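Local coordinates for protein porin (Pseudomonas aeruginosa, PDB 3T24) that forms an outer-membrane beta-barrel channel of the OprD family, through which small carboxylate-bearing substrates probably pass, at residues S239-A244 with L259-T264; N216-H221 with G284-N289; G349-R354 with T381-D386. All coordinates share one frame; numbering follows the deposited sequence.

Interaction 1. Residues S239-A244 with L259-T264; sequences SDIRWA and LNAMFT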
loop_
_atom_site.group_PDB
_atom_site.type_symbol
_atom_site.label_atom_id
_atom_site.label_comp_id
_atom_site.label_asym_id
_atom_site.label_seq_id
_atom_site.Cartn_x
_atom_site.Cartn_y
_atom_site.Cartn_z
ATOM N N SER A 239 4.315 11.250 -15.443
ATOM C CA SER A 239 3.245 10.454 -16.031
ATOM C C SER A 239 3.333 9.019 -15.542
ATOM O O SER A 239 4.328 8.336 -15.781
ATOM C CB SER A 239 3.318 10.487 -17.559
ATOM O OG SER A 239 2.937 11.757 -18.063
ATOM N N ASP A 240 2.290 8.575 -14.851
ATOM C CA ASP A 240 2.236 7.245 -14.260
ATOM C C ASP A 240 1.097 6.476 -14.917
ATOM O O ASP A 240 -0.067 6.643 -14.536
ATOM C CB ASP A 240 1.965 7.375 -12.761
ATOM C CG ASP A 240 2.216 6.080 -11.988
ATOM O OD1 ASP A 240 2.108 4.976 -12.561
ATOM O OD2 ASP A 240 2.528 6.177 -10.787
ATOM N N ILE A 241 1.416 5.651 -15.911
ATOM C CA ILE A 241 0.371 4.926 -16.642
ATOM C C ILE A 241 0.436 3.433 -16.322
ATOM O O ILE A 241 1.514 2.846 -16.286
ATOM C CB ILE A 241 0.394 5.194 -18.185
ATOM C CG1 ILE A 241 -0.039 6.628 -18.505
ATOM C CG2 ILE A 241 -0.584 4.280 -18.913
ATOM C CD1 ILE A 241 0.862 7.686 -17.980
ATOM N N ARG A 242 -0.733 2.842 -16.088
ATOM C CA ARG A 242 -0.850 1.493 -15.551
ATOM C C ARG A 242 -1.972 0.720 -16.215
ATOM O O ARG A 242 -3.009 1.287 -16.569
ATOM C CB ARG A 242 -1.173 1.564 -14.064
ATOM C CG ARG A 242 -0.218 2.417 -13.250
ATOM C CD ARG A 242 -0.617 2.362 -11.793
ATOM N NE ARG A 242 0.200 3.234 -10.963
ATOM C CZ ARG A 242 0.009 3.393 -9.660
ATOM N NH1 ARG A 242 -0.970 2.738 -9.035
ATOM N NH2 ARG A 242 0.802 4.202 -8.980
ATOM N N TRP A 243 -1.785 -0.586 -16.348
ATOM C CA TRP A 243 -2.820 -1.431 -16.924
ATOM C C TRP A 243 -2.645 -2.855 -16.452
ATOM O O TRP A 243 -1.565 -3.414 -16.547
ATOM C CB TRP A 243 -2.763 -1.373 -18.453
ATOM C CG TRP A 243 -3.896 -2.086 -19.083
ATOM C CD1 TRP A 243 -5.150 -1.590 -19.325
ATOM C CD2 TRP A 243 -3.901 -3.435 -19.553
ATOM N NE1 TRP A 243 -5.928 -2.547 -19.926
ATOM C CE2 TRP A 243 -5.187 -3.688 -20.079
ATOM C CE3 TRP A 243 -2.942 -4.450 -19.591
ATOM C CZ2 TRP A 243 -5.538 -4.917 -20.626
ATOM C CZ3 TRP A 243 -3.288 -5.665 -20.132
ATOM C CH2 TRP A 243 -4.578 -5.893 -20.643
ATOM N N ALA A 244 -3.711 -3.441 -15.924
ATOM C CA ALA A 244 -3.618 -4.776 -15.350
ATOM C C ALA A 244 -4.762 -5.635 -15.847
ATOM O O ALA A 244 -5.913 -5.202 -15.867
ATOM C CB ALA A 244 -3.653 -4.705 -13.831
ATOM N N LEU A 259 -7.500 -0.001 -16.114
ATOM C CA LEU A 259 -6.687 1.072 -16.656
ATOM C C LEU A 259 -6.702 2.198 -15.641
ATOM O O LEU A 259 -7.763 2.641 -15.201
ATOM C CB LEU A 259 -7.221 1.544 -18.003
ATOM C CG LEU A 259 -6.493 2.702 -18.700
ATOM C CD1 LEU A 259 -4.992 2.436 -18.901
ATOM C CD2 LEU A 259 -7.176 3.085 -20.039
ATOM N N ASN A 260 -5.519 2.639 -15.247
ATOM C CA ASN A 260 -5.419 3.717 -14.280
ATOM C C ASN A 260 -4.120 4.486 -14.457
ATOM O O ASN A 260 -3.052 3.904 -14.584
ATOM C CB ASN A 260 -5.630 3.223 -12.829
ATOM C CG ASN A 260 -4.579 2.227 -12.376
ATOM O OD1 ASN A 260 -3.848 2.485 -11.429
ATOM N ND2 ASN A 260 -4.522 1.067 -13.027
ATOM N N ALA A 261 -4.242 5.804 -14.492
ATOM C CA ALA A 261 -3.125 6.672 -14.782
ATOM C C ALA A 261 -3.223 7.958 -13.964
ATOM O O ALA A 261 -4.311 8.467 -13.699
ATOM C CB ALA A 261 -3.089 6.987 -16.261
ATOM N N MET A 262 -2.072 8.477 -13.566
ATOM C CA MET A 262 -2.014 9.717 -12.815
ATOM C C MET A 262 -0.986 10.624 -13.447
ATOM O O MET A 262 0.087 10.179 -13.874
ATOM C CB MET A 262 -1.633 9.472 -11.353
ATOM C CG MET A 262 -1.692 10.738 -10.498
ATOM S SD MET A 262 -3.059 10.759 -9.319
ATOM C CE MET A 262 -2.555 9.435 -8.213
ATOM N N PHE A 263 -1.321 11.904 -13.499
ATOM C CA PHE A 263 -0.422 12.897 -14.044
ATOM C C PHE A 263 -0.225 13.937 -12.970
ATOM O O PHE A 263 -1.195 14.488 -12.456
ATOM C CB PHE A 263 -1.031 13.495 -15.306
ATOM C CG PHE A 263 -1.252 12.483 -16.389
ATOM C CD1 PHE A 263 -0.276 12.245 -17.340
ATOM C CD2 PHE A 263 -2.416 11.742 -16.431
ATOM C CE1 PHE A 263 -0.465 11.300 -18.323
ATOM C CE2 PHE A 263 -2.612 10.798 -17.410
ATOM C CZ PHE A 263 -1.633 10.574 -18.359
ATOM N N THR A 264 1.027 14.183 -12.604
ATOM C CA THR A 264 1.324 15.104 -11.513
ATOM C C THR A 264 2.330 16.156 -11.957
ATOM O O THR A 264 3.519 15.876 -12.134
ATOM C CB THR A 264 1.861 14.371 -10.256
ATOM O OG1 THR A 264 0.876 13.442 -9.773
ATOM C CG2 THR A 264 2.187 15.366 -9.153
#
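Asn260 and Arg242 are brought together by their first torsions: Asn260 CG stands between its own backbone N and carbonyl carbon (chi1 63°), while Arg242 CG lies anti to the carbonyl carbon (chi1 -53°). The arginine chain then runs extended to NE, and Asn260 OD1 packs against its aliphatic part, 3.3 Å from Arg242 CD, with the amide and guanidinium planes perpendicular. That oxygen takes its hydrogen bond from the backbone N of Val296. The guanidinium reaches back along its own strand and holds Asp240 side-on, Arg242 NE to Asp240 OD1 at 3.0 Å and Arg242 NH2 to Asp240 OD2 at 3.2 Å. Both oxygens lie near the guanidinium plane, yet each is approached from above the carboxylate plane. Two bonds thus fix the rotation of the group, to which Tyr294 adds a cation-pi contact.

Beneath these side chains, Asp240 and Met262 form an antiparallel hydrogen-bonded pair. The next such pair is lopsided: Asn260 N donates almost straight to Arg242 O at 3.1 Å, whereas the return bond from Arg242 N to Asn260 O is weak.

The other face is largely apolar. Ile241 CD1 reaches Phe263 CZ at 3.8 Å, Ile241 CG1 packs on Ala261 CB, and Ser239 OG sits at the edge of the phenylalanine ring. Trp243 CD1 meets Leu259 CB at 4.0 Å, and a bound detergent lies about 8 Å from the side chain of Ile241. Such a two-faced hairpin, apolar on one side and mostly polar on the other, is typical of a porin barrel wall, here consistent with lipid outside and channel inside.

Interaction 2. Residues N216-H221 with G284-N289; sequences NFYKQH and GFAYIN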
loop_
_atom_site.group_PDB
_atom_site.type_symbol
_atom_site.label_atom_id
_atom_site.label_comp_id
_atom_site.label_asym_id
_atom_site.label_seq_id
_atom_site.Cartn_x
_atom_site.Cartn_y
_atom_site.Cartn_z
ATOM N N ASN A 216 -5.543 -20.618 -7.211
ATOM C CA ASN A 216 -6.989 -20.866 -7.214
ATOM C C ASN A 216 -7.884 -19.620 -7.261
ATOM O O ASN A 216 -9.081 -19.716 -7.581
ATOM C CB ASN A 216 -7.406 -21.820 -6.079
ATOM C CG ASN A 216 -6.744 -23.187 -6.211
ATOM O OD1 ASN A 216 -6.640 -23.740 -7.311
ATOM N ND2 ASN A 216 -6.262 -23.719 -5.100
ATOM N N PHE A 217 -7.306 -18.456 -6.985
ATOM C CA PHE A 217 -8.073 -17.215 -7.015
ATOM C C PHE A 217 -7.980 -16.487 -8.342
ATOM O O PHE A 217 -8.991 -16.293 -9.008
ATOM C CB PHE A 217 -7.655 -16.287 -5.867
ATOM C CG PHE A 217 -8.152 -16.732 -4.531
ATOM C CD1 PHE A 217 -9.321 -16.208 -4.007
ATOM C CD2 PHE A 217 -7.465 -17.703 -3.807
ATOM C CE1 PHE A 217 -9.781 -16.612 -2.779
ATOM C CE2 PHE A 217 -7.926 -18.125 -2.580
ATOM C CZ PHE A 217 -9.087 -17.569 -2.055
ATOM N N TYR A 218 -6.768 -16.084 -8.720
ATOM C CA TYR A 218 -6.572 -15.257 -9.906
ATOM C C TYR A 218 -5.136 -15.225 -10.396
ATOM O O TYR A 218 -4.179 -15.518 -9.650
ATOM C CB TYR A 218 -7.034 -13.814 -9.632
ATOM C CG TYR A 218 -6.151 -13.023 -8.667
ATOM C CD1 TYR A 218 -5.051 -12.306 -9.127
ATOM C CD2 TYR A 218 -6.418 -13.001 -7.299
ATOM C CE1 TYR A 218 -4.260 -11.593 -8.276
ATOM C CE2 TYR A 218 -5.634 -12.263 -6.425
ATOM C CZ TYR A 218 -4.549 -11.573 -6.923
ATOM O OH TYR A 218 -3.765 -10.843 -6.070
ATOM N N LYS A 219 -5.003 -14.851 -11.662
ATOM C CA LYS A 219 -3.726 -14.516 -12.271
ATOM C C LYS A 219 -3.833 -13.070 -12.692
ATOM O O LYS A 219 -4.892 -12.611 -13.124
ATOM C CB LYS A 219 -3.485 -15.334 -13.536
ATOM C CG LYS A 219 -3.742 -16.802 -13.419
ATOM C CD LYS A 219 -3.251 -17.522 -14.664
ATOM C CE LYS A 219 -4.092 -18.745 -14.940
ATOM N NZ LYS A 219 -5.480 -18.349 -15.325
ATOM N N GLN A 220 -2.727 -12.351 -12.625
ATOM C CA GLN A 220 -2.759 -10.949 -12.972
ATOM C C GLN A 220 -1.462 -10.571 -13.672
ATOM O O GLN A 220 -0.375 -10.974 -13.242
ATOM C CB GLN A 220 -2.943 -10.122 -11.711
ATOM C CG GLN A 220 -3.042 -8.616 -11.923
ATOM C CD GLN A 220 -3.307 -7.900 -10.609
ATOM O OE1 GLN A 220 -2.376 -7.490 -9.918
ATOM N NE2 GLN A 220 -4.581 -7.783 -10.242
ATOM N N HIS A 221 -1.601 -9.823 -14.765
ATOM C CA HIS A 221 -0.474 -9.225 -15.471
ATOM C C HIS A 221 -0.606 -7.723 -15.292
ATOM O O HIS A 221 -1.668 -7.149 -15.563
ATOM C CB HIS A 221 -0.503 -9.584 -16.968
ATOM C CG HIS A 221 -0.400 -11.056 -17.227
ATOM N ND1 HIS A 221 0.738 -11.643 -17.735
ATOM C CD2 HIS A 221 -1.278 -12.063 -17.009
ATOM C CE1 HIS A 221 0.553 -12.950 -17.834
ATOM N NE2 HIS A 221 -0.664 -13.227 -17.404
ATOM N N GLY A 284 -14.585 -6.241 -10.304
ATOM C CA GLY A 284 -13.586 -5.217 -10.036
ATOM C C GLY A 284 -12.139 -5.753 -9.923
ATOM O O GLY A 284 -11.850 -6.929 -10.199
ATOM N N PHE A 285 -11.219 -4.875 -9.534
ATOM C CA PHE A 285 -9.791 -5.220 -9.392
ATOM C C PHE A 285 -9.487 -6.356 -8.400
ATOM O O PHE A 285 -10.110 -6.454 -7.339
ATOM C CB PHE A 285 -9.028 -3.975 -8.981
ATOM C CG PHE A 285 -7.536 -4.123 -9.040
ATOM C CD1 PHE A 285 -6.902 -4.377 -10.243
ATOM C CD2 PHE A 285 -6.764 -3.988 -7.888
ATOM C CE1 PHE A 285 -5.512 -4.513 -10.302
ATOM C CE2 PHE A 285 -5.394 -4.103 -7.941
ATOM C CZ PHE A 285 -4.757 -4.361 -9.145
ATOM N N ALA A 286 -8.537 -7.214 -8.757
ATOM C CA ALA A 286 -8.143 -8.345 -7.897
ATOM C C ALA A 286 -6.876 -8.064 -7.082
ATOM O O ALA A 286 -5.827 -7.716 -7.651
ATOM C CB ALA A 286 -7.947 -9.607 -8.729
ATOM N N TYR A 287 -6.971 -8.213 -5.758
ATOM C CA TYR A 287 -5.780 -8.072 -4.888
ATOM C C TYR A 287 -5.908 -8.803 -3.556
ATOM O O TYR A 287 -7.015 -9.024 -3.070
ATOM C CB TYR A 287 -5.377 -6.602 -4.677
ATOM C CG TYR A 287 -6.415 -5.704 -3.999
ATOM C CD1 TYR A 287 -6.194 -5.192 -2.723
ATOM C CD2 TYR A 287 -7.579 -5.333 -4.655
ATOM C CE1 TYR A 287 -7.117 -4.347 -2.115
ATOM C CE2 TYR A 287 -8.507 -4.490 -4.059
ATOM C CZ TYR A 287 -8.275 -4.000 -2.787
ATOM O OH TYR A 287 -9.201 -3.160 -2.179
ATOM N N ILE A 288 -4.766 -9.202 -2.990
ATOM C CA ILE A 288 -4.765 -9.979 -1.748
ATOM C C ILE A 288 -5.553 -9.260 -0.668
ATOM O O ILE A 288 -5.406 -8.055 -0.470
ATOM C CB ILE A 288 -3.315 -10.331 -1.247
ATOM C CG1 ILE A 288 -2.628 -11.271 -2.249
ATOM C CG2 ILE A 288 -3.333 -10.994 0.126
ATOM C CD1 ILE A 288 -1.127 -11.116 -2.288
ATOM N N ASN A 289 -6.411 -10.012 0.010
ATOM C CA ASN A 289 -7.212 -9.452 1.072
ATOM C C ASN A 289 -6.306 -8.960 2.214
ATOM O O ASN A 289 -5.499 -9.717 2.728
ATOM C CB ASN A 289 -8.185 -10.497 1.592
ATOM C CG ASN A 289 -9.129 -9.932 2.620
ATOM O OD1 ASN A 289 -9.569 -8.804 2.503
ATOM N ND2 ASN A 289 -9.411 -10.690 3.646
HETATM O O HOH W 1 -3.124 -6.829 -7.384
#
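Ala286 O is gripped twice, by Gln220 NE2 at 2.9 Å and by a water at the same distance. The amide N-H comes in the carbonyl plane, on a lone pair, although the bond is bent. The water also lies 2.7 Å from Gln220 OE1, so it bridges the two oxygens, although it has more acceptors in reach than protons and need not serve both at once. Gln220 reaches this far because its CG is anti to the backbone N (chi1 -178°) and the chain stays extended beyond it. Gln220 NE2 also bonds to Ser246 OG on the neighbouring strand, a second hold on the amide. Phe285 lies close against the same group, its CE1 3.4 Å from Gln220 NE2, with ring and amide planes only 20° apart.

Two residues earlier on the strand, Tyr218 offers a ring face to Ala286. The methyl CB lies over the ring centre, 3.9 Å from the centroid, in a CH-pi contact, and Tyr218 OH passes 3.6 Å from Tyr287 CA. On the far side of the 284-289 segment, Tyr287 OH is hydrogen-bonded to Asp303. Every touching residue is buried, as expected where a long loop folds inward against the barrel wall, a feature of OprD-family channels.

Interaction 3. Residues G349-R354 with T381-D386; sequences GKEWER and TNYTND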
loop_
_atom_site.group_PDB
_atom_site.type_symbol
_atom_site.label_atom_id
_atom_site.label_comp_id
_atom_site.label_asym_id
_atom_site.label_seq_id
_atom_site.Cartn_x
_atom_site.Cartn_y
_atom_site.Cartn_z
ATOM N N GLY A 349 -24.515 2.976 -9.847
ATOM C CA GLY A 349 -23.930 3.268 -8.548
ATOM C C GLY A 349 -22.937 4.406 -8.669
ATOM O O GLY A 349 -22.136 4.452 -9.613
ATOM N N LYS A 350 -23.000 5.343 -7.732
ATOM C CA LYS A 350 -22.058 6.463 -7.723
ATOM C C LYS A 350 -21.525 6.701 -6.323
ATOM O O LYS A 350 -22.221 6.472 -5.337
ATOM C CB LYS A 350 -22.720 7.748 -8.223
ATOM C CG LYS A 350 -23.256 7.677 -9.636
ATOM C CD LYS A 350 -23.912 9.000 -10.034
ATOM C CE LYS A 350 -24.482 8.936 -11.453
ATOM N NZ LYS A 350 -25.028 10.255 -11.917
ATOM N N GLU A 351 -20.303 7.197 -6.230
ATOM C CA GLU A 351 -19.742 7.460 -4.927
ATOM C C GLU A 351 -18.675 8.514 -5.057
ATOM O O GLU A 351 -18.051 8.664 -6.110
ATOM C CB GLU A 351 -19.168 6.169 -4.321
ATOM C CG GLU A 351 -17.926 5.644 -5.052
ATOM C CD GLU A 351 -17.588 4.205 -4.671
ATOM O OE1 GLU A 351 -18.319 3.613 -3.851
ATOM O OE2 GLU A 351 -16.611 3.644 -5.199
ATOM N N TRP A 352 -18.459 9.262 -3.988
ATOM C CA TRP A 352 -17.389 10.228 -4.032
ATOM C C TRP A 352 -16.747 10.435 -2.682
ATOM O O TRP A 352 -17.400 10.370 -1.635
ATOM C CB TRP A 352 -17.876 11.555 -4.623
ATOM C CG TRP A 352 -18.811 12.316 -3.747
ATOM C CD1 TRP A 352 -20.170 12.365 -3.848
ATOM C CD2 TRP A 352 -18.457 13.155 -2.639
ATOM N NE1 TRP A 352 -20.686 13.173 -2.870
ATOM C CE2 TRP A 352 -19.659 13.678 -2.114
ATOM C CE3 TRP A 352 -17.240 13.517 -2.039
ATOM C CZ2 TRP A 352 -19.688 14.547 -1.011
ATOM C CZ3 TRP A 352 -17.268 14.382 -0.935
ATOM C CH2 TRP A 352 -18.488 14.885 -0.434
ATOM N N GLU A 353 -15.453 10.706 -2.719
ATOM C CA GLU A 353 -14.692 10.876 -1.499
ATOM C C GLU A 353 -13.831 12.131 -1.558
ATOM O O GLU A 353 -13.320 12.503 -2.617
ATOM C CB GLU A 353 -13.832 9.636 -1.233
ATOM C CG GLU A 353 -12.966 9.721 0.009
ATOM C CD GLU A 353 -12.191 8.433 0.297
ATOM O OE1 GLU A 353 -12.538 7.359 -0.262
ATOM O OE2 GLU A 353 -11.233 8.508 1.095
ATOM N N ARG A 354 -13.693 12.787 -0.412
ATOM C CA ARG A 354 -12.740 13.872 -0.269
ATOM C C ARG A 354 -11.826 13.550 0.906
ATOM O O ARG A 354 -12.313 13.161 1.966
ATOM C CB ARG A 354 -13.453 15.206 -0.016
ATOM C CG ARG A 354 -12.494 16.383 0.186
ATOM C CD ARG A 354 -13.246 17.661 0.535
ATOM N NE ARG A 354 -14.384 17.895 -0.358
ATOM C CZ ARG A 354 -14.324 18.601 -1.484
ATOM N NH1 ARG A 354 -13.175 19.155 -1.863
ATOM N NH2 ARG A 354 -15.414 18.755 -2.232
ATOM N N THR A 381 -22.161 7.969 -0.939
ATOM C CA THR A 381 -22.611 7.136 -2.051
ATOM C C THR A 381 -24.107 7.262 -2.303
ATOM O O THR A 381 -24.836 7.883 -1.527
ATOM C CB THR A 381 -22.234 5.642 -1.854
ATOM O OG1 THR A 381 -23.250 4.975 -1.099
ATOM C CG2 THR A 381 -20.893 5.505 -1.148
ATOM N N ASN A 382 -24.561 6.681 -3.408
ATOM C CA ASN A 382 -25.989 6.654 -3.693
ATOM C C ASN A 382 -26.564 5.265 -3.504
ATOM O O ASN A 382 -27.665 5.008 -3.927
ATOM C CB ASN A 382 -26.276 7.142 -5.116
ATOM C CG ASN A 382 -25.858 6.131 -6.190
ATOM O OD1 ASN A 382 -25.236 5.112 -5.899
ATOM N ND2 ASN A 382 -26.196 6.428 -7.446
ATOM N N TYR A 383 -25.819 4.364 -2.874
ATOM C CA TYR A 383 -26.258 2.976 -2.833
ATOM C C TYR A 383 -25.874 2.176 -1.581
ATOM O O TYR A 383 -26.420 1.107 -1.367
ATOM C CB TYR A 383 -25.751 2.246 -4.072
ATOM C CG TYR A 383 -24.253 2.011 -4.059
ATOM C CD1 TYR A 383 -23.720 0.826 -3.551
ATOM C CD2 TYR A 383 -23.372 2.974 -4.554
ATOM C CE1 TYR A 383 -22.355 0.601 -3.540
ATOM C CE2 TYR A 383 -22.023 2.763 -4.555
ATOM C CZ TYR A 383 -21.510 1.569 -4.035
ATOM O OH TYR A 383 -20.147 1.362 -4.015
ATOM N N THR A 384 -24.941 2.672 -0.770
ATOM C CA THR A 384 -24.496 1.925 0.405
ATOM C C THR A 384 -24.138 2.845 1.588
ATOM O O THR A 384 -24.499 4.017 1.584
ATOM C CB THR A 384 -23.320 0.967 0.060
ATOM O OG1 THR A 384 -22.976 0.180 1.212
ATOM C CG2 THR A 384 -22.083 1.747 -0.418
ATOM N N ASN A 385 -23.435 2.311 2.592
ATOM C CA ASN A 385 -23.150 3.057 3.832
ATOM C C ASN A 385 -22.278 4.271 3.597
ATOM O O ASN A 385 -21.269 4.182 2.929
ATOM C CB ASN A 385 -22.425 2.191 4.876
ATOM C CG ASN A 385 -22.871 0.746 4.873
ATOM O OD1 ASN A 385 -22.049 -0.177 4.719
ATOM N ND2 ASN A 385 -24.173 0.533 5.057
ATOM N N ASP A 386 -22.644 5.403 4.173
ATOM C CA ASP A 386 -21.766 6.570 4.150
ATOM C C ASP A 386 -21.041 6.741 5.479
ATOM O O ASP A 386 -21.645 6.594 6.540
ATOM C CB ASP A 386 -22.578 7.833 3.873
ATOM C CG ASP A 386 -23.191 7.834 2.500
ATOM O OD1 ASP A 386 -22.877 6.925 1.705
ATOM O OD2 ASP A 386 -23.984 8.757 2.215
#
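The end of a barrel strand, turned over by an ST turn, brings Asn382 and Tyr383 against Lys350 and Glu351 of the neighbouring strand. Regular pairing stops with Glu351 and Thr381, an antiparallel non-hydrogen-bonded pair in which Glu351 CB meets Thr381 CG2 at 3.7 Å. Beyond it, backbone and side chain share the work. Asn382 N donates to Lys350 O at 3.0 Å, and the side chain of the same asparagine accepts in return, its OD1 taking the N-H of Lys350 at an N to OD1 distance of 2.9 Å. The bond is nearly straight, but its donor stands well above the carbonyl plane. Asn382 CG lies between the backbone N and the carbonyl carbon (chi1 73°), and the amide stands in for the strand carbonyl that regular pairing would supply. Its ND2 is hydrogen-bonded to Glu348 O, so both ends of the amide are used on one neighbouring strand.

The turn itself hangs on Thr381 OG1, which accepts from Tyr383 N and from Thr384 N, while Thr381 N donates to Asp386 OD1 across the loop. On the same side as Thr381 CG2, Tyr383 OH donates to Glu351 OE1 at 2.9 Å. The other oxygen of that carboxylate lies near Glu309 OE2, a proximity that might raise the proton affinity of either acid. One face of the Tyr383 ring carries Thr384 CG2, 3.3 Å above the plane and offset toward the rim.

One barrel wall is held by three kinds of chemistry. Interaction 1 is a surface contact between consecutive strands, carried by regular backbone pairing with a salt bridge on one face and apolar packing on the other. Interaction 2 is wholly buried and joins a strand to a loop, so a side-chain amide and a water do the work of backbone pairing. Interaction 3, partly buried, lies where pairing gives out and an asparagine side chain prolongs it. Interactions 1 and 2 touch, Ala244 CB packing on His221 O and Phe285 CE1, and their strands 235-248 and 218-230 are neighbours. Interaction 3 stands apart, its centre 23 to 24 Å from theirs.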